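Local coordinates for protein TP_0956 (Treponema pallidum subsp. pallidum, PDB 3U64), which probably serves as the lipoprotein T-component of a TRAP transporter, a helical protein related to tetratricopeptide repeats that is likely to act through protein-protein contacts, at residues V150-L155 and P194-G199; R188-W193 and A200-L205; A181-L186 and T206-A211; R74-Y79 and A114-S119. All coordinates share one frame; numbering follows the deposited sequence.

In the fold
The four contacts sit in an all-helical, tetratricopeptide-like fold. Along the chain, interaction 4 closes first, joining helices 66-89 and 96-124. Interactions 2 and 3 both join helices 176-192 and 196-211; their centres lie about 9 Å apart, and interaction 2 is nested inside the loop closed by interaction 3, so the two run down a single hairpin. Interaction 1 adds helix 152-166 to the start of helix 196-211, its centre about 6 Å from that of interaction 2. Interaction 4 is about 15 Å from interaction 1 between centres, yet touches it where Thr154 CG2 meets Ala117 O. Successive helix pairs are thus packed into one continuous body.

Interaction 1: residues V150-L155 and P194-G199; sequences VDVGTL and PSYQEG. With SO4 (sulfate ion), chain E.
The Tyr196 ring lies between two aliphatic groups: Val152 CG1 covers one face, and Gln197 CG, from the next residue along the chain, lies over the opposite face. Both are displaced toward the rim. This contact joins the start of helix 152-166 to the turn at 194-199 leading into helix 196-211, within the helical, tetratricopeptide-like fold of the protein. The Val152 approach qualifies as CH-pi, since CG1 stands 3.8 Å from the centroid of the Tyr196 ring and only 18° off its normal. Tyr196 carries CG anti to its backbone nitrogen (chi1 -175°), which sends the ring across to helix 152-166, where Val152 and Tyr196 run alongside one another in opposing senses. Trp193 meets the same ring edge-to-face, while Val152 also packs on Ala189 and Leu192, so the valine fills a junction of three helices. Beside this apolar contact, the turn holds a sulfate ion, probably from the crystallisation liquor: Ser195 N donates to its O4 at 3.0 Å, Ser195 OG adds a weak bond to the same oxygen, and Arg149 binds the ion too. At the far end of the tyrosine, the glycine brings its backbone close to the phenol oxygen, with Gly153 CA 3.2 Å from Tyr196 OH.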
loop_
_atom_site.group_PDB
_atom_site.type_symbol
_atom_site.label_atom_id
_atom_site.label_comp_id
_atom_site.label_asym_id
_atom_site.label_seq_id
_atom_site.Cartn_x
_atom_site.Cartn_y
_atom_site.Cartn_z
ATOM N N VAL A 150 -2.380 31.434 -18.037
ATOM C CA VAL A 150 -1.378 30.445 -17.673
ATOM C C VAL A 150 -1.512 30.028 -16.195
ATOM O O VAL A 150 -1.120 28.920 -15.829
ATOM C CB VAL A 150 0.046 30.983 -18.003
ATOM C CG1 VAL A 150 1.115 30.264 -17.225
ATOM C CG2 VAL A 150 0.308 30.862 -19.494
ATOM N N ASP A 151 -2.093 30.907 -15.371
ATOM C CA ASP A 151 -2.225 30.682 -13.926
ATOM C C ASP A 151 -3.544 30.029 -13.511
ATOM O O ASP A 151 -3.763 29.761 -12.332
ATOM C CB ASP A 151 -2.074 31.999 -13.162
ATOM C CG ASP A 151 -0.788 32.714 -13.495
ATOM O OD1 ASP A 151 0.268 32.062 -13.408
ATOM O OD2 ASP A 151 -0.831 33.919 -13.852
ATOM N N VAL A 152 -4.414 29.773 -14.479
ATOM C CA VAL A 152 -5.759 29.313 -14.183
ATOM C C VAL A 152 -5.775 27.945 -13.505
ATOM O O VAL A 152 -6.459 27.768 -12.509
ATOM C CB VAL A 152 -6.646 29.325 -15.429
ATOM C CG1 VAL A 152 -7.956 28.610 -15.143
ATOM C CG2 VAL A 152 -6.889 30.782 -15.874
ATOM N N GLY A 153 -5.007 26.993 -14.022
ATOM C CA GLY A 153 -4.884 25.695 -13.380
ATOM C C GLY A 153 -4.552 25.831 -11.903
ATOM O O GLY A 153 -5.159 25.183 -11.036
ATOM N N THR A 154 -3.604 26.709 -11.608
ATOM C CA THR A 154 -3.109 26.860 -10.243
ATOM C C THR A 154 -4.178 27.487 -9.353
ATOM O O THR A 154 -4.427 27.017 -8.238
ATOM C CB THR A 154 -1.785 27.682 -10.216
ATOM O OG1 THR A 154 -0.866 27.110 -11.153
ATOM C CG2 THR A 154 -1.148 27.674 -8.822
ATOM N N LEU A 155 -4.819 28.536 -9.862
ATOM C CA LEU A 155 -5.888 29.221 -9.140
ATOM C C LEU A 155 -6.975 28.226 -8.753
ATOM O O LEU A 155 -7.490 28.223 -7.622
ATOM C CB LEU A 155 -6.470 30.353 -10.011
ATOM C CG LEU A 155 -5.464 31.491 -10.162
ATOM C CD1 LEU A 155 -5.893 32.515 -11.196
ATOM C CD2 LEU A 155 -5.249 32.152 -8.820
ATOM N N PRO A 194 -13.419 31.075 -18.480
ATOM C CA PRO A 194 -14.731 30.533 -18.083
ATOM C C PRO A 194 -14.862 29.039 -18.358
ATOM O O PRO A 194 -15.455 28.313 -17.551
ATOM C CB PRO A 194 -15.721 31.275 -18.996
ATOM C CG PRO A 194 -15.015 32.486 -19.489
ATOM C CD PRO A 194 -13.531 32.293 -19.311
ATOM N N SER A 195 -14.314 28.595 -19.490
ATOM C CA SER A 195 -14.561 27.248 -20.008
ATOM C C SER A 195 -13.580 26.216 -19.472
ATOM O O SER A 195 -13.705 25.025 -19.764
ATOM C CB SER A 195 -14.523 27.245 -21.551
ATOM O OG SER A 195 -13.189 27.063 -22.029
ATOM N N TYR A 196 -12.612 26.666 -18.681
ATOM C CA TYR A 196 -11.556 25.771 -18.176
ATOM C C TYR A 196 -11.998 24.368 -17.689
ATOM O O TYR A 196 -12.909 24.234 -16.869
ATOM C CB TYR A 196 -10.785 26.466 -17.067
ATOM C CG TYR A 196 -9.609 25.677 -16.572
ATOM C CD1 TYR A 196 -8.461 25.552 -17.348
ATOM C CD2 TYR A 196 -9.632 25.069 -15.318
ATOM C CE1 TYR A 196 -7.372 24.832 -16.896
ATOM C CE2 TYR A 196 -8.550 24.358 -14.852
ATOM C CZ TYR A 196 -7.414 24.243 -15.652
ATOM O OH TYR A 196 -6.325 23.527 -15.214
ATOM N N GLN A 197 -11.319 23.328 -18.172
ATOM C CA GLN A 197 -11.679 21.946 -17.852
ATOM C C GLN A 197 -13.192 21.748 -17.865
ATOM O O GLN A 197 -13.788 21.386 -16.842
ATOM C CB GLN A 197 -11.146 21.553 -16.473
ATOM C CG GLN A 197 -9.658 21.752 -16.287
ATOM C CD GLN A 197 -8.834 20.573 -16.769
ATOM O OE1 GLN A 197 -9.195 19.892 -17.728
ATOM N NE2 GLN A 197 -7.720 20.320 -16.091
ATOM N N GLU A 198 -13.819 22.017 -19.007
ATOM C CA GLU A 198 -15.253 21.791 -19.146
ATOM C C GLU A 198 -16.059 22.396 -17.986
ATOM O O GLU A 198 -16.991 21.774 -17.472
ATOM C CB GLU A 198 -15.522 20.285 -19.282
ATOM C CG GLU A 198 -14.764 19.658 -20.449
ATOM C CD GLU A 198 -14.955 18.153 -20.547
ATOM O OE1 GLU A 198 -14.270 17.415 -19.801
ATOM O OE2 GLU A 198 -15.786 17.707 -21.379
ATOM N N GLY A 199 -15.685 23.606 -17.577
ATOM C CA GLY A 199 -16.406 24.330 -16.541
ATOM C C GLY A 199 -16.155 23.875 -15.105
ATOM O O GLY A 199 -16.955 24.170 -14.222
HETATM S S SO4 E . -12.841 30.878 -22.979
HETATM O O1 SO4 E . -11.644 30.096 -23.295
HETATM O O2 SO4 E . -12.490 32.261 -22.638
HETATM O O3 SO4 E . -13.707 30.854 -24.160
HETATM O O4 SO4 E . -13.537 30.269 -21.848
#

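Interaction 2: residues R188-W193 and A200-L205; sequences RACDLW and AVWNVL
Cys190 is the bump of this contact, and Val201, Trp202 and Leu205 form the hollow that takes it. Its SG lies 3.6 Å from each of Val201 CG1 and Leu205 CD1, one helical turn apart, while the indole of Trp202 closes the pocket with a face. Over that face Cys190 SG lies 3.5 Å from the centroid of the Trp202 six-membered ring, 5° off its normal, a clear sulfur-aromatic contact. Cys190 CB follows off-centre, 4.1 Å from the same Trp202 centroid. The thiol reaches the pocket because chi1 of -76° turns SG away from the carbonyl carbon and beside the backbone nitrogen. Ala189 CB makes a lighter touch on Val201 CG1, at 4.4 Å. The two helical segments run roughly antiparallel (149° between their directions), the axes coming within 9.9 Å, as expected of a helical hairpin in a tetratricopeptide-like fold. Stacking on His229 and a hydrogen bond from NE1 to Pro194 O help to fix the rotation of the indole. With its partners here all carbon, the sulfur is in a buried, largely apolar setting, so cohesion probably comes from dispersion and sulfur-pi attraction rather than from polar pairing.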
loop_
_atom_site.group_PDB
_atom_site.type_symbol
_atom_site.label_atom_id
_atom_site.label_comp_id
_atom_site.label_asym_id
_atom_site.label_seq_id
_atom_site.Cartn_x
_atom_site.Cartn_y
_atom_site.Cartn_z
ATOM N N ARG A 188 -11.451 34.571 -10.038
ATOM C CA ARG A 188 -10.500 35.135 -10.989
ATOM C C ARG A 188 -10.212 34.166 -12.142
ATOM O O ARG A 188 -10.108 34.588 -13.292
ATOM C CB ARG A 188 -9.208 35.559 -10.298
ATOM C CG ARG A 188 -8.145 36.029 -11.264
ATOM C CD ARG A 188 -8.541 37.311 -12.008
ATOM N NE ARG A 188 -7.403 37.780 -12.809
ATOM C CZ ARG A 188 -7.481 38.598 -13.857
ATOM N NH1 ARG A 188 -8.649 39.075 -14.251
ATOM N NH2 ARG A 188 -6.381 38.943 -14.515
ATOM N N ALA A 189 -10.084 32.876 -11.835
ATOM C CA ALA A 189 -9.947 31.842 -12.865
ATOM C C ALA A 189 -11.129 31.867 -13.836
ATOM O O ALA A 189 -10.957 31.725 -15.044
ATOM C CB ALA A 189 -9.828 30.457 -12.229
ATOM N N CYS A 190 -12.332 32.045 -13.299
ATOM C CA CYS A 190 -13.545 32.156 -14.132
ATOM C C CYS A 190 -13.487 33.290 -15.121
ATOM O O CYS A 190 -13.841 33.105 -16.286
ATOM C CB CYS A 190 -14.811 32.357 -13.285
ATOM S SG CYS A 190 -15.353 30.883 -12.522
ATOM N N ASP A 191 -13.090 34.470 -14.637
ATOM C CA ASP A 191 -12.968 35.662 -15.475
ATOM C C ASP A 191 -11.952 35.405 -16.570
ATOM O O ASP A 191 -12.183 35.719 -17.732
ATOM C CB ASP A 191 -12.526 36.882 -14.652
ATOM C CG ASP A 191 -13.512 37.240 -13.549
ATOM O OD1 ASP A 191 -14.720 36.985 -13.725
ATOM O OD2 ASP A 191 -13.089 37.782 -12.504
ATOM N N LEU A 192 -10.816 34.833 -16.181
ATOM C CA LEU A 192 -9.714 34.576 -17.100
ATOM C C LEU A 192 -10.080 33.557 -18.176
ATOM O O LEU A 192 -9.741 33.731 -19.355
ATOM C CB LEU A 192 -8.494 34.076 -16.304
ATOM C CG LEU A 192 -7.618 35.202 -15.751
ATOM C CD1 LEU A 192 -6.552 34.715 -14.782
ATOM C CD2 LEU A 192 -6.986 36.002 -16.935
ATOM N N TRP A 193 -10.800 32.508 -17.768
ATOM C CA TRP A 193 -10.971 31.327 -18.607
ATOM C C TRP A 193 -12.222 30.515 -18.205
ATOM O O TRP A 193 -12.111 29.402 -17.678
ATOM C CB TRP A 193 -9.686 30.495 -18.511
ATOM C CG TRP A 193 -9.535 29.390 -19.495
ATOM C CD1 TRP A 193 -10.490 28.888 -20.334
ATOM C CD2 TRP A 193 -8.345 28.625 -19.738
ATOM N NE1 TRP A 193 -9.969 27.854 -21.081
ATOM C CE2 TRP A 193 -8.655 27.675 -20.737
ATOM C CE3 TRP A 193 -7.049 28.649 -19.204
ATOM C CZ2 TRP A 193 -7.716 26.758 -21.215
ATOM C CZ3 TRP A 193 -6.113 27.743 -19.682
ATOM C CH2 TRP A 193 -6.453 26.808 -20.687
ATOM N N ALA A 200 -15.047 23.177 -14.857
ATOM C CA ALA A 200 -14.761 22.648 -13.516
ATOM C C ALA A 200 -14.785 23.698 -12.388
ATOM O O ALA A 200 -15.153 23.390 -11.239
ATOM C CB ALA A 200 -13.427 21.924 -13.512
ATOM N N VAL A 201 -14.372 24.928 -12.701
ATOM C CA VAL A 201 -14.368 25.998 -11.704
ATOM C C VAL A 201 -15.795 26.321 -11.232
ATOM O O VAL A 201 -16.034 26.502 -10.043
ATOM C CB VAL A 201 -13.704 27.287 -12.222
ATOM C CG1 VAL A 201 -13.441 28.249 -11.053
ATOM C CG2 VAL A 201 -12.420 26.964 -12.959
ATOM N N TRP A 202 -16.730 26.389 -12.178
ATOM C CA TRP A 202 -18.115 26.704 -11.873
ATOM C C TRP A 202 -18.717 25.661 -10.977
ATOM O O TRP A 202 -19.610 25.957 -10.178
ATOM C CB TRP A 202 -18.941 26.782 -13.152
ATOM C CG TRP A 202 -18.446 27.826 -14.066
ATOM C CD1 TRP A 202 -17.786 27.638 -15.239
ATOM C CD2 TRP A 202 -18.539 29.239 -13.873
ATOM N NE1 TRP A 202 -17.472 28.847 -15.800
ATOM C CE2 TRP A 202 -17.930 29.850 -14.988
ATOM C CE3 TRP A 202 -19.104 30.048 -12.882
ATOM C CZ2 TRP A 202 -17.864 31.241 -15.141
ATOM C CZ3 TRP A 202 -19.032 31.433 -13.034
ATOM C CH2 TRP A 202 -18.414 32.010 -14.155
ATOM N N ASN A 203 -18.244 24.431 -11.141
ATOM C CA ASN A 203 -18.696 23.324 -10.316
ATOM C C ASN A 203 -18.323 23.537 -8.840
ATOM O O ASN A 203 -19.171 23.445 -7.951
ATOM C CB ASN A 203 -18.144 21.994 -10.860
ATOM C CG ASN A 203 -18.660 20.793 -10.090
ATOM O OD1 ASN A 203 -17.889 20.019 -9.517
ATOM N ND2 ASN A 203 -19.972 20.651 -10.046
ATOM N N VAL A 204 -17.054 23.836 -8.578
ATOM C CA VAL A 204 -16.627 24.098 -7.207
ATOM C C VAL A 204 -17.334 25.336 -6.639
ATOM O O VAL A 204 -17.723 25.345 -5.480
ATOM C CB VAL A 204 -15.104 24.234 -7.092
ATOM C CG1 VAL A 204 -14.713 24.565 -5.671
ATOM C CG2 VAL A 204 -14.432 22.947 -7.541
ATOM N N LEU A 205 -17.539 26.362 -7.463
ATOM C CA LEU A 205 -18.214 27.575 -6.988
ATOM C C LEU A 205 -19.676 27.299 -6.643
ATOM O O LEU A 205 -20.211 27.837 -5.658
ATOM C CB LEU A 205 -18.098 28.729 -8.001
ATOM C CG LEU A 205 -16.716 29.374 -8.055
ATOM C CD1 LEU A 205 -16.595 30.390 -9.198
ATOM C CD2 LEU A 205 -16.420 30.015 -6.703
#

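Interaction 3: residues A181-L186 and T206-A211; sequences AAVMML and TKFYAA
Val183 lays its CG2 methyl squarely over the Phe208 ring, 3.5 Å from the ring centroid and 10° off the normal. The distances from Val183 CG2 confirm how central it is: every one of the six ring carbons lies within about 4 Å, the nearest including Phe208 CZ at 3.6 Å. This is a CH-pi contact over a face, in which the valine stands roughly perpendicular to the phenylalanine side chain. With chi1 at 169°, CG opposite the backbone nitrogen, the Phe208 ring is carried toward helix 176-192 and presents its face to the valine. The branching of Val183 divides the work, for CG1, anti to the backbone nitrogen at chi1 176°, meets Tyr209 instead, 3.8 Å from Tyr209 OH. That second approach is oblique to the tyrosine ring. One valine thus meets two consecutive aromatics, and Tyr209 CE1 lies in plane at the Phe208 edge. Leu205 packs on Val183 as well, continuing the helix 176-192 and 196-211 interface of the tetratricopeptide-like fold. Tyr209 also packs on Lys222 and Ala223 of helix 220-233, linking this hairpin to the next helix. All three touching residues are buried; the Val183-Phe208 pair is all carbon, and only the Tyr209 end brings an oxygen, so hydrophobic burial and CH-pi attraction, more than directional bonds, probably hold this part of the hairpin together.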
loop_
_atom_site.group_PDB
_atom_site.type_symbol
_atom_site.label_atom_id
_atom_site.label_comp_id
_atom_site.label_asym_id
_atom_site.label_seq_id
_atom_site.Cartn_x
_atom_site.Cartn_y
_atom_site.Cartn_z
ATOM N N ALA A 181 -10.201 34.636 0.213
ATOM C CA ALA A 181 -9.123 34.615 -0.781
ATOM C C ALA A 181 -9.259 33.443 -1.749
ATOM O O ALA A 181 -9.004 33.579 -2.950
ATOM C CB ALA A 181 -7.759 34.574 -0.090
ATOM N N ALA A 182 -9.647 32.285 -1.229
ATOM C CA ALA A 182 -9.787 31.091 -2.065
ATOM C C ALA A 182 -10.868 31.288 -3.132
ATOM O O ALA A 182 -10.660 31.007 -4.315
ATOM C CB ALA A 182 -10.103 29.853 -1.205
ATOM N N VAL A 183 -12.023 31.782 -2.704
ATOM C CA VAL A 183 -13.120 32.016 -3.621
ATOM C C VAL A 183 -12.748 33.074 -4.646
ATOM O O VAL A 183 -13.036 32.899 -5.828
ATOM C CB VAL A 183 -14.411 32.401 -2.880
ATOM C CG1 VAL A 183 -15.517 32.734 -3.877
ATOM C CG2 VAL A 183 -14.847 31.254 -1.960
ATOM N N MET A 184 -12.087 34.149 -4.206
ATOM C CA MET A 184 -11.644 35.188 -5.136
ATOM C C MET A 184 -10.668 34.627 -6.182
ATOM O O MET A 184 -10.697 35.032 -7.346
ATOM C CB MET A 184 -11.027 36.392 -4.401
ATOM C CG MET A 184 -12.003 37.182 -3.521
ATOM S SD MET A 184 -13.469 37.786 -4.410
ATOM C CE MET A 184 -14.730 36.673 -3.769
ATOM N N MET A 185 -9.818 33.687 -5.779
ATOM C CA MET A 185 -8.967 32.990 -6.742
ATOM C C MET A 185 -9.809 32.184 -7.731
ATOM O O MET A 185 -9.564 32.209 -8.935
ATOM C CB MET A 185 -7.936 32.093 -6.054
ATOM C CG MET A 185 -6.883 32.860 -5.237
ATOM S SD MET A 185 -5.554 31.777 -4.623
ATOM C CE MET A 185 -5.907 31.738 -2.875
ATOM N N LEU A 186 -10.807 31.474 -7.227
ATOM C CA LEU A 186 -11.699 30.738 -8.119
ATOM C C LEU A 186 -12.428 31.698 -9.083
ATOM O O LEU A 186 -12.473 31.470 -10.305
ATOM C CB LEU A 186 -12.685 29.884 -7.306
ATOM C CG LEU A 186 -12.069 28.658 -6.611
ATOM C CD1 LEU A 186 -13.051 28.029 -5.645
ATOM C CD2 LEU A 186 -11.588 27.611 -7.613
ATOM N N THR A 206 -20.329 26.478 -7.456
ATOM C CA THR A 206 -21.731 26.136 -7.191
ATOM C C THR A 206 -21.817 25.524 -5.802
ATOM O O THR A 206 -22.614 25.944 -4.970
ATOM C CB THR A 206 -22.286 25.136 -8.213
ATOM O OG1 THR A 206 -22.175 25.699 -9.528
ATOM C CG2 THR A 206 -23.778 24.829 -7.919
ATOM N N LYS A 207 -20.952 24.551 -5.550
ATOM C CA LYS A 207 -20.929 23.872 -4.270
ATOM C C LYS A 207 -20.610 24.829 -3.132
ATOM O O LYS A 207 -21.263 24.789 -2.099
ATOM C CB LYS A 207 -19.972 22.686 -4.303
ATOM C CG LYS A 207 -20.439 21.615 -5.269
ATOM C CD LYS A 207 -19.697 20.276 -5.113
ATOM C CE LYS A 207 -18.343 20.316 -5.776
ATOM N NZ LYS A 207 -17.662 18.987 -5.671
ATOM N N PHE A 208 -19.643 25.721 -3.326
ATOM C CA PHE A 208 -19.334 26.661 -2.264
ATOM C C PHE A 208 -20.530 27.552 -1.947
ATOM O O PHE A 208 -20.942 27.654 -0.787
ATOM C CB PHE A 208 -18.112 27.543 -2.584
ATOM C CG PHE A 208 -17.935 28.699 -1.606
ATOM C CD1 PHE A 208 -17.257 28.519 -0.388
ATOM C CD2 PHE A 208 -18.484 29.947 -1.883
ATOM C CE1 PHE A 208 -17.115 29.580 0.533
ATOM C CE2 PHE A 208 -18.342 31.014 -0.979
ATOM C CZ PHE A 208 -17.658 30.828 0.231
ATOM N N TYR A 209 -21.084 28.204 -2.969
ATOM C CA TYR A 209 -22.162 29.183 -2.747
ATOM C C TYR A 209 -23.361 28.541 -2.107
ATOM O O TYR A 209 -23.988 29.140 -1.254
ATOM C CB TYR A 209 -22.587 29.855 -4.049
ATOM C CG TYR A 209 -21.541 30.787 -4.573
ATOM C CD1 TYR A 209 -20.853 31.635 -3.713
ATOM C CD2 TYR A 209 -21.216 30.802 -5.921
ATOM C CE1 TYR A 209 -19.873 32.485 -4.185
ATOM C CE2 TYR A 209 -20.241 31.643 -6.404
ATOM C CZ TYR A 209 -19.569 32.477 -5.535
ATOM O OH TYR A 209 -18.596 33.308 -6.033
ATOM N N ALA A 210 -23.683 27.315 -2.521
ATOM C CA ALA A 210 -24.898 26.671 -2.037
ATOM C C ALA A 210 -24.752 26.259 -0.578
ATOM O O ALA A 210 -25.722 26.214 0.168
ATOM C CB ALA A 210 -25.248 25.453 -2.904
ATOM N N ALA A 211 -23.523 25.958 -0.181
ATOM C CA ALA A 211 -23.280 25.398 1.134
ATOM C C ALA A 211 -22.788 26.442 2.120
ATOM O O ALA A 211 -22.805 26.215 3.328
ATOM C CB ALA A 211 -22.274 24.256 1.040
#

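Interaction 4: residues R74-Y79 and A114-S119; sequences RLYIMY and ARYALS
Ala114 opens the contact from helix 96-124: its backbone nitrogen is approached by Ile77 CD1 at 3.9 Å, and the CA atoms of Ile77 and Ala114, 7.3 Å apart, are the nearest across the two segments. Ile77 has CG1 anti to its carbonyl carbon (chi1 -67°), which carries CD1 out from helix 66-89 against the backbone of the opposite helix. Ala114 also packs on Tyr162 of helix 152-166, so helix 152-166 is engaged at the same point. Two residues on, Tyr116 meets Tyr76. Tyr116 CE2 comes to 3.9 Å from Tyr76 CE1, which sits at the edge of the Tyr116 ring near its plane, but the pair is oblique overall, with centroids 6.0 Å apart and planes at 49°. Further along, Ser119 turns back on its own helix. Its OG donates to Tyr116 O at 2.6 Å, tilted 22° from the carbonyl plane, and its N binds the same oxygen, so two donors grip one carbonyl; OG also pairs with Ser69 of helix 66-89. These helices, running in roughly opposite directions, belong to the tetratricopeptide-like architecture, and Leu43 of the second subunit packs on Tyr76. Both phenol groups bond to Glu56 of helix 41-61, Tyr76 OH to OE1 and Tyr116 OH to OE2. One carboxylate thus tethers both rings, which probably fixes their mutual tilt and would help to stabilise its negative charge.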
loop_
_atom_site.group_PDB
_atom_site.type_symbol
_atom_site.label_atom_id
_atom_site.label_comp_id
_atom_site.label_asym_id
_atom_site.label_seq_id
_atom_site.Cartn_x
_atom_site.Cartn_y
_atom_site.Cartn_z
ATOM N N ARG A 74 -2.296 19.078 -6.666
ATOM C CA ARG A 74 -3.504 18.477 -7.217
ATOM C C ARG A 74 -3.660 17.045 -6.705
ATOM O O ARG A 74 -4.755 16.611 -6.340
ATOM C CB ARG A 74 -3.454 18.512 -8.768
ATOM C CG ARG A 74 -4.390 17.528 -9.478
ATOM C CD ARG A 74 -4.285 17.624 -11.007
ATOM N NE ARG A 74 -2.897 17.698 -11.458
ATOM C CZ ARG A 74 -2.466 18.474 -12.455
ATOM N NH1 ARG A 74 -3.316 19.255 -13.114
ATOM N NH2 ARG A 74 -1.180 18.473 -12.792
ATOM N N LEU A 75 -2.548 16.321 -6.679
ATOM C CA LEU A 75 -2.533 14.931 -6.255
ATOM C C LEU A 75 -3.018 14.749 -4.814
ATOM O O LEU A 75 -3.835 13.858 -4.532
ATOM C CB LEU A 75 -1.118 14.392 -6.385
ATOM C CG LEU A 75 -1.000 13.026 -7.019
ATOM C CD1 LEU A 75 -2.008 12.871 -8.143
ATOM C CD2 LEU A 75 0.421 12.851 -7.516
ATOM N N TYR A 76 -2.492 15.565 -3.901
ATOM C CA TYR A 76 -2.934 15.528 -2.508
ATOM C C TYR A 76 -4.422 15.819 -2.392
ATOM O O TYR A 76 -5.132 15.135 -1.650
ATOM C CB TYR A 76 -2.118 16.478 -1.629
ATOM C CG TYR A 76 -0.932 15.768 -1.016
ATOM C CD1 TYR A 76 0.342 15.902 -1.560
ATOM C CD2 TYR A 76 -1.102 14.904 0.062
ATOM C CE1 TYR A 76 1.425 15.227 -1.024
ATOM C CE2 TYR A 76 -0.027 14.212 0.608
ATOM C CZ TYR A 76 1.239 14.382 0.057
ATOM O OH TYR A 76 2.318 13.702 0.573
ATOM N N ILE A 77 -4.900 16.813 -3.141
ATOM C CA ILE A 77 -6.318 17.192 -3.069
ATOM C C ILE A 77 -7.250 16.086 -3.600
ATOM O O ILE A 77 -8.289 15.787 -2.994
ATOM C CB ILE A 77 -6.596 18.533 -3.795
ATOM C CG1 ILE A 77 -5.902 19.673 -3.048
ATOM C CG2 ILE A 77 -8.104 18.805 -3.869
ATOM C CD1 ILE A 77 -5.744 20.922 -3.856
ATOM N N MET A 78 -6.863 15.457 -4.710
ATOM C CA MET A 78 -7.656 14.366 -5.286
ATOM C C MET A 78 -7.613 13.134 -4.403
ATOM O O MET A 78 -8.636 12.489 -4.168
ATOM C CB MET A 78 -7.150 14.019 -6.679
ATOM C CG MET A 78 -7.086 15.242 -7.579
ATOM S SD MET A 78 -6.686 14.817 -9.288
ATOM C CE MET A 78 -8.286 14.203 -9.832
ATOM N N TYR A 79 -6.422 12.796 -3.923
ATOM C CA TYR A 79 -6.322 11.724 -2.958
ATOM C C TYR A 79 -7.177 12.027 -1.725
ATOM O O TYR A 79 -7.938 11.177 -1.266
ATOM C CB TYR A 79 -4.880 11.510 -2.531
ATOM C CG TYR A 79 -4.730 10.357 -1.592
ATOM C CD1 TYR A 79 -4.673 9.058 -2.076
ATOM C CD2 TYR A 79 -4.650 10.559 -0.214
ATOM C CE1 TYR A 79 -4.537 7.983 -1.225
ATOM C CE2 TYR A 79 -4.507 9.493 0.652
ATOM C CZ TYR A 79 -4.453 8.200 0.139
ATOM O OH TYR A 79 -4.324 7.123 0.989
ATOM N N ALA A 114 -3.346 22.378 -1.118
ATOM C CA ALA A 114 -3.550 23.764 -1.560
ATOM C C ALA A 114 -2.272 24.582 -1.450
ATOM O O ALA A 114 -1.984 25.409 -2.316
ATOM C CB ALA A 114 -4.663 24.429 -0.794
ATOM N N ARG A 115 -1.510 24.341 -0.383
ATOM C CA ARG A 115 -0.291 25.094 -0.120
ATOM C C ARG A 115 0.836 24.722 -1.087
ATOM O O ARG A 115 1.656 25.569 -1.457
ATOM C CB ARG A 115 0.167 24.888 1.330
ATOM C CG ARG A 115 -0.779 25.487 2.346
ATOM C CD ARG A 115 -0.330 25.268 3.790
ATOM N NE ARG A 115 -1.478 25.388 4.688
ATOM C CZ ARG A 115 -1.397 25.499 6.009
ATOM N NH1 ARG A 115 -0.208 25.520 6.603
ATOM N NH2 ARG A 115 -2.507 25.604 6.734
ATOM N N TYR A 116 0.896 23.447 -1.460
ATOM C CA TYR A 116 1.827 23.012 -2.492
ATOM C C TYR A 116 1.526 23.700 -3.828
ATOM O O TYR A 116 2.437 24.184 -4.493
ATOM C CB TYR A 116 1.781 21.491 -2.658
ATOM C CG TYR A 116 2.632 20.739 -1.665
ATOM C CD1 TYR A 116 3.778 21.307 -1.124
ATOM C CD2 TYR A 116 2.299 19.452 -1.282
ATOM C CE1 TYR A 116 4.564 20.605 -0.205
ATOM C CE2 TYR A 116 3.074 18.746 -0.377
ATOM C CZ TYR A 116 4.198 19.319 0.155
ATOM O OH TYR A 116 4.952 18.599 1.049
ATOM N N ALA A 117 0.252 23.752 -4.218
ATOM C CA ALA A 117 -0.115 24.370 -5.501
ATOM C C ALA A 117 0.125 25.872 -5.453
ATOM O O ALA A 117 0.574 26.488 -6.433
ATOM C CB ALA A 117 -1.573 24.057 -5.880
ATOM N N LEU A 118 -0.152 26.456 -4.296
ATOM C CA LEU A 118 0.057 27.887 -4.102
ATOM C C LEU A 118 1.529 28.262 -4.333
ATOM O O LEU A 118 1.838 29.398 -4.701
ATOM C CB LEU A 118 -0.380 28.278 -2.693
ATOM C CG LEU A 118 -0.194 29.723 -2.240
ATOM C CD1 LEU A 118 -0.972 30.681 -3.154
ATOM C CD2 LEU A 118 -0.628 29.865 -0.785
ATOM N N SER A 119 2.454 27.319 -4.145
ATOM C CA SER A 119 3.862 27.684 -4.345
ATOM C C SER A 119 4.184 27.879 -5.830
ATOM O O SER A 119 5.150 28.548 -6.175
ATOM C CB SER A 119 4.841 26.743 -3.637
ATOM O OG SER A 119 4.723 25.418 -4.109
#